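Local coordinates for protein probable fatty acyl-CoA transferase Rv3272 (Mycobacterium tuberculosis, PDB 5YX6) that binds fatty acyl-CoAs, palmitoyl-CoA most tightly, and as a family III CoA transferase is probably involved in fatty acid metabolism, at residues 15-20 against 36-41; 74-79 against 385-390. All coordinates share one frame; numbering follows the deposited sequence.

Interaction 1. Residues 15-20 against 36-41; sequences VLDFTQ and AEVIKV
One face of the F18 ring carries V41. Methyl CG2 of V41 sits over the ring centre, 4.1 Å from the centroid, in a CH-pi contact. CG1 reaches the CE2 corner of the same ring. The two side chains lie side by side, and M89 of helix 83-94 packs against both. A second flat group is the D17 carboxylate. Its CG is anti to the backbone N (chi1 -174°). OD1 is gripped twice from its own segment. The T19 hydroxyl OG1 meets the syn lone pair of D17 OD1 at 2.6 Å. T19 N comes from above the carboxylate plane, which makes an Asx turn at the strand end. D17 OD2 forms a salt bridge with K73. K40 NZ stays 4.6 Å from D17 OD2 and turns instead to N70 and E47. These charges should favour an ionised D17.

The backbones pair as parallel strands through four bonds. V15 N donates to E37 O, and I39 N to V15 O at 2.7 Å, both nearly along the C=O axis. D17 N to I39 O and V41 N to D17 O (2.9 Å) meet the carbonyls from above their planes. V15, D17, V38 and K40 share one face of the sheet. There V15 CB touches V38 CG2 at 3.8 Å, and helix 23-33 covers V38. L16 and I39 lie on the other face. Past the end of strand 14-17, one water donates to both F18 O and V41 O. Paired strands 14-17 and 37-42, joined by helix 23-33, form the beta-alpha-beta unit of a Rossmann-type domain.

Interaction 2. Residues 74-79 against 385-390; sequences KSVTVD and EHNAVF
K74 leaves the strand toward the C-terminal segment, and its CB lies over one face of the H386 ring. K74 CB is 3.3 Å from H386 ND1, near the rim, and makes a CH-pi contact. CG continues past CE1 and NE2 of the same ring. K74 CD sits in the plane of the F390 ring, at its edge, 3.9 Å from F390 CE2. The chain is extended beyond CG, so NZ is carried past both rings to a salt bridge with E37. The opposite face of the imidazole is covered by CG of E385.

H386 also grips the strand by two bonds. S75 N donates to H386 ND1 at 3.0 Å, 21° out of the ring plane. This bond fixes ND1 as an acceptor. H386 N returns a bond to S75 O at 2.8 Å, nearly along the C=O axis. One residue on, N387 OD1 takes T77 N in plane on a lone pair, at 2.7 Å and an N-H...O angle of 166°. Thus the N387 side chain takes the strand amide two residues beyond S75 N. V76 CG1 touches F390 CB at 3.9 Å. H386 holds the N-cap position of helix 387-390, and its O accepts from F390 N. The C-terminal turn thus docks on the edge strand of the parallel Rossmann-type sheet, using one backbone donor and two side-chain acceptors along the strand's outer side.

In the fold
From the N terminus, strand 14-17 runs into helix 23-33 and returns as strand 37-42. Interaction 1 closes this short loop. The chain then passes through 54-62 and comes back as strand 74-77, beside 37-42. Interaction 2 opens here and closes only after 305 more residues, when 385-390 returns to that strand. The two loops are in series and neither encloses the other. They meet on the sheet: K74 N and K74 O probably bond to V38 O and K40 N. The F390 ring also packs on I39 and E37. Together they tie the C-terminal helix 387-390 to strand 74-77, and through strand 37-42 to strand 14-17.

Interaction 1. Residues 15-20 against 36-41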
loop_
_atom_site.group_PDB
_atom_site.type_symbol
_atom_site.label_atom_id
_atom_site.label_comp_id
_atom_site.label_asym_id
_atom_site.label_seq_id
_atom_site.Cartn_x
_atom_site.Cartn_y
_atom_site.Cartn_z
ATOM N N VAL A 15 -3.050 -14.451 18.471
ATOM C CA VAL A 15 -3.940 -13.510 17.811
ATOM C C VAL A 15 -5.271 -14.176 17.499
ATOM O O VAL A 15 -5.307 -15.270 16.949
ATOM C CB VAL A 15 -3.314 -12.968 16.507
ATOM C CG1 VAL A 15 -4.248 -11.976 15.830
ATOM C CG2 VAL A 15 -1.941 -12.341 16.786
ATOM N N LEU A 16 -6.360 -13.511 17.862
ATOM C CA LEU A 16 -7.708 -13.954 17.515
ATOM C C LEU A 16 -8.210 -13.194 16.296
ATOM O O LEU A 16 -8.500 -12.002 16.396
ATOM C CB LEU A 16 -8.661 -13.736 18.686
ATOM C CG LEU A 16 -8.950 -14.967 19.526
ATOM C CD1 LEU A 16 -7.643 -15.517 20.063
ATOM C CD2 LEU A 16 -9.932 -14.629 20.651
ATOM N N ASP A 17 -8.321 -13.875 15.160
ATOM C CA ASP A 17 -8.586 -13.197 13.883
ATOM C C ASP A 17 -10.037 -13.390 13.431
ATOM O O ASP A 17 -10.376 -14.440 12.890
ATOM C CB ASP A 17 -7.619 -13.721 12.805
ATOM C CG ASP A 17 -7.732 -12.973 11.466
ATOM O OD1 ASP A 17 -8.588 -12.068 11.361
ATOM O OD2 ASP A 17 -6.967 -13.296 10.511
ATOM N N PHE A 18 -10.873 -12.370 13.626
ATOM C CA PHE A 18 -12.286 -12.424 13.213
ATOM C C PHE A 18 -12.526 -11.949 11.767
ATOM O O PHE A 18 -13.669 -11.938 11.306
ATOM C CB PHE A 18 -13.170 -11.577 14.155
ATOM C CG PHE A 18 -13.335 -12.140 15.561
ATOM C CD1 PHE A 18 -12.371 -11.917 16.538
ATOM C CD2 PHE A 18 -14.481 -12.842 15.913
ATOM C CE1 PHE A 18 -12.531 -12.412 17.831
ATOM C CE2 PHE A 18 -14.648 -13.339 17.197
ATOM C CZ PHE A 18 -13.670 -13.123 18.162
ATOM N N THR A 19 -11.465 -11.572 11.053
ATOM C CA THR A 19 -11.601 -10.906 9.746
ATOM C C THR A 19 -11.974 -11.840 8.593
ATOM O O THR A 19 -11.769 -13.049 8.670
ATOM C CB THR A 19 -10.289 -10.194 9.324
ATOM O OG1 THR A 19 -9.298 -11.175 8.997
ATOM C CG2 THR A 19 -9.766 -9.279 10.423
ATOM N N GLN A 20 -12.528 -11.273 7.525
ATOM C CA GLN A 20 -12.822 -12.041 6.311
ATOM C C GLN A 20 -12.319 -11.338 5.056
ATOM O O GLN A 20 -11.909 -10.180 5.109
ATOM C CB GLN A 20 -14.317 -12.321 6.160
ATOM C CG GLN A 20 -14.934 -13.088 7.308
ATOM C CD GLN A 20 -16.444 -13.072 7.244
ATOM O OE1 GLN A 20 -17.037 -13.567 6.279
ATOM N NE2 GLN A 20 -17.078 -12.501 8.263
ATOM N N ALA A 36 3.606 -15.355 14.952
ATOM C CA ALA A 36 2.468 -15.356 15.872
ATOM C C ALA A 36 1.577 -16.574 15.651
ATOM O O ALA A 36 1.505 -17.112 14.548
ATOM C CB ALA A 36 1.653 -14.083 15.710
ATOM N N GLU A 37 0.923 -17.027 16.713
ATOM C CA GLU A 37 -0.138 -18.011 16.583
ATOM C C GLU A 37 -1.430 -17.268 16.295
ATOM O O GLU A 37 -1.962 -16.591 17.165
ATOM C CB GLU A 37 -0.273 -18.855 17.851
ATOM C CG GLU A 37 -1.485 -19.786 17.856
ATOM C CD GLU A 37 -1.602 -20.620 19.135
ATOM O OE1 GLU A 37 -1.610 -20.032 20.240
ATOM O OE2 GLU A 37 -1.697 -21.863 19.038
ATOM N N VAL A 38 -1.938 -17.401 15.075
ATOM C CA VAL A 38 -3.122 -16.663 14.663
ATOM C C VAL A 38 -4.315 -17.588 14.481
ATOM O O VAL A 38 -4.293 -18.503 13.670
ATOM C CB VAL A 38 -2.871 -15.889 13.355
ATOM C CG1 VAL A 38 -4.156 -15.242 12.861
ATOM C CG2 VAL A 38 -1.766 -14.854 13.556
ATOM N N ILE A 39 -5.361 -17.343 15.254
ATOM C CA ILE A 39 -6.526 -18.215 15.263
ATOM C C ILE A 39 -7.683 -17.545 14.546
ATOM O O ILE A 39 -8.201 -16.531 15.021
ATOM C CB ILE A 39 -6.962 -18.566 16.702
ATOM C CG1 ILE A 39 -5.812 -19.203 17.474
ATOM C CG2 ILE A 39 -8.188 -19.474 16.687
ATOM C CD1 ILE A 39 -6.155 -19.470 18.919
ATOM N N LYS A 40 -8.055 -18.093 13.389
ATOM C CA LYS A 40 -9.222 -17.627 12.648
ATOM C C LYS A 40 -10.492 -18.005 13.395
ATOM O O LYS A 40 -10.595 -19.104 13.922
ATOM C CB LYS A 40 -9.271 -18.225 11.239
ATOM C CG LYS A 40 -8.348 -17.611 10.229
ATOM C CD LYS A 40 -8.645 -18.171 8.844
ATOM C CE LYS A 40 -9.852 -17.496 8.189
ATOM N NZ LYS A 40 -9.624 -16.044 7.911
ATOM N N VAL A 41 -11.444 -17.084 13.442
ATOM C CA VAL A 41 -12.772 -17.371 13.949
ATOM C C VAL A 41 -13.755 -17.319 12.777
ATOM O O VAL A 41 -14.004 -16.253 12.223
ATOM C CB VAL A 41 -13.186 -16.373 15.046
ATOM C CG1 VAL A 41 -14.624 -16.626 15.502
ATOM C CG2 VAL A 41 -12.200 -16.439 16.233
HETATM O O HOH W 1 -15.644 -13.773 12.490
HETATM O O HOH W 2 -13.591 -15.724 9.024
#

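Interaction 2. Residues 74-79 against 385-390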
loop_
_atom_site.group_PDB
_atom_site.type_symbol
_atom_site.label_atom_id
_atom_site.label_comp_id
_atom_site.label_asym_id
_atom_site.label_seq_id
_atom_site.Cartn_x
_atom_site.Cartn_y
_atom_site.Cartn_z
ATOM N N LYS A 74 -4.665 -21.163 12.394
ATOM C CA LYS A 74 -5.558 -22.146 12.977
ATOM C C LYS A 74 -6.997 -21.690 12.835
ATOM O O LYS A 74 -7.256 -20.520 12.557
ATOM C CB LYS A 74 -5.173 -22.405 14.433
ATOM C CG LYS A 74 -3.720 -22.804 14.506
ATOM C CD LYS A 74 -3.283 -23.329 15.843
ATOM C CE LYS A 74 -1.834 -23.794 15.748
ATOM N NZ LYS A 74 -1.280 -24.248 17.055
ATOM N N SER A 75 -7.935 -22.614 13.010
ATOM C CA SER A 75 -9.339 -22.298 12.808
ATOM C C SER A 75 -10.257 -22.852 13.888
ATOM O O SER A 75 -10.132 -24.009 14.308
ATOM C CB SER A 75 -9.801 -22.813 11.433
ATOM O OG SER A 75 -11.180 -22.547 11.209
ATOM N N VAL A 76 -11.167 -22.001 14.346
ATOM C CA VAL A 76 -12.264 -22.447 15.176
ATOM C C VAL A 76 -13.532 -22.050 14.439
ATOM O O VAL A 76 -13.589 -21.012 13.774
ATOM C CB VAL A 76 -12.235 -21.871 16.627
ATOM C CG1 VAL A 76 -10.926 -22.238 17.319
ATOM C CG2 VAL A 76 -12.463 -20.364 16.641
ATOM N N THR A 77 -14.534 -22.912 14.528
ATOM C CA THR A 77 -15.818 -22.654 13.922
ATOM C C THR A 77 -16.824 -22.403 15.027
ATOM O O THR A 77 -16.949 -23.178 15.985
ATOM C CB THR A 77 -16.234 -23.830 13.020
ATOM O OG1 THR A 77 -16.163 -23.414 11.649
ATOM C CG2 THR A 77 -17.642 -24.320 13.334
ATOM N N VAL A 78 -17.522 -21.286 14.904
ATOM C CA VAL A 78 -18.434 -20.874 15.949
ATOM C C VAL A 78 -19.568 -20.013 15.389
ATOM O O VAL A 78 -19.369 -19.265 14.433
ATOM C CB VAL A 78 -17.631 -20.113 17.031
ATOM C CG1 VAL A 78 -18.087 -18.672 17.165
ATOM C CG2 VAL A 78 -17.656 -20.854 18.356
ATOM N N ASP A 79 -20.751 -20.120 15.992
ATOM C CA ASP A 79 -21.884 -19.252 15.659
ATOM C C ASP A 79 -21.993 -18.148 16.698
ATOM O O ASP A 79 -22.480 -18.383 17.803
ATOM C CB ASP A 79 -23.194 -20.041 15.593
ATOM C CG ASP A 79 -24.411 -19.149 15.307
ATOM O OD1 ASP A 79 -24.237 -17.950 14.986
ATOM O OD2 ASP A 79 -25.553 -19.648 15.404
ATOM N N GLU A 385 -10.888 -26.724 12.276
ATOM C CA GLU A 385 -9.908 -27.770 12.549
ATOM C C GLU A 385 -9.481 -27.852 14.014
ATOM O O GLU A 385 -9.163 -28.930 14.510
ATOM C CB GLU A 385 -8.675 -27.568 11.657
ATOM C CG GLU A 385 -7.577 -28.629 11.817
ATOM C CD GLU A 385 -6.484 -28.517 10.757
ATOM O OE1 GLU A 385 -6.680 -27.770 9.779
ATOM O OE2 GLU A 385 -5.417 -29.157 10.910
ATOM N N HIS A 386 -9.504 -26.731 14.721
ATOM C CA HIS A 386 -8.989 -26.716 16.084
ATOM C C HIS A 386 -10.054 -26.470 17.146
ATOM O O HIS A 386 -9.748 -26.012 18.246
ATOM C CB HIS A 386 -7.885 -25.666 16.190
ATOM C CG HIS A 386 -6.788 -25.862 15.191
ATOM N ND1 HIS A 386 -6.798 -25.262 13.951
ATOM C CD2 HIS A 386 -5.675 -26.632 15.227
ATOM C CE1 HIS A 386 -5.725 -25.635 13.276
ATOM N NE2 HIS A 386 -5.029 -26.468 14.028
ATOM N N ASN A 387 -11.304 -26.764 16.804
ATOM C CA ASN A 387 -12.400 -26.679 17.762
ATOM C C ASN A 387 -12.119 -27.435 19.062
ATOM O O ASN A 387 -12.270 -26.882 20.145
ATOM C CB ASN A 387 -13.694 -27.188 17.130
ATOM C CG ASN A 387 -14.368 -26.139 16.263
ATOM O OD1 ASN A 387 -13.852 -25.034 16.100
ATOM N ND2 ASN A 387 -15.536 -26.471 15.723
ATOM N N ALA A 388 -11.691 -28.687 18.972
ATOM C CA ALA A 388 -11.437 -29.456 20.190
ATOM C C ALA A 388 -10.254 -28.863 20.946
ATOM O O ALA A 388 -10.186 -28.950 22.171
ATOM C CB ALA A 388 -11.195 -30.921 19.877
ATOM N N VAL A 389 -9.332 -28.252 20.224
ATOM C CA VAL A 389 -8.181 -27.618 20.818
ATOM C C VAL A 389 -8.469 -26.302 21.537
ATOM O O VAL A 389 -7.954 -26.075 22.587
ATOM C CB VAL A 389 -7.105 -27.340 19.765
ATOM C CG1 VAL A 389 -5.888 -26.743 20.403
ATOM C CG2 VAL A 389 -6.740 -28.593 19.013
ATOM N N PHE A 390 -9.267 -25.422 20.957
ATOM C CA PHE A 390 -9.538 -24.138 21.580
ATOM C C PHE A 390 -10.935 -23.824 22.130
ATOM O O PHE A 390 -11.081 -22.849 22.796
ATOM C CB PHE A 390 -9.107 -23.003 20.654
ATOM C CG PHE A 390 -7.674 -23.025 20.291
ATOM C CD1 PHE A 390 -6.717 -22.844 21.232
ATOM C CD2 PHE A 390 -7.293 -23.214 19.003
ATOM C CE1 PHE A 390 -5.390 -22.855 20.900
ATOM C CE2 PHE A 390 -5.985 -23.233 18.649
ATOM C CZ PHE A 390 -5.026 -23.048 19.599
#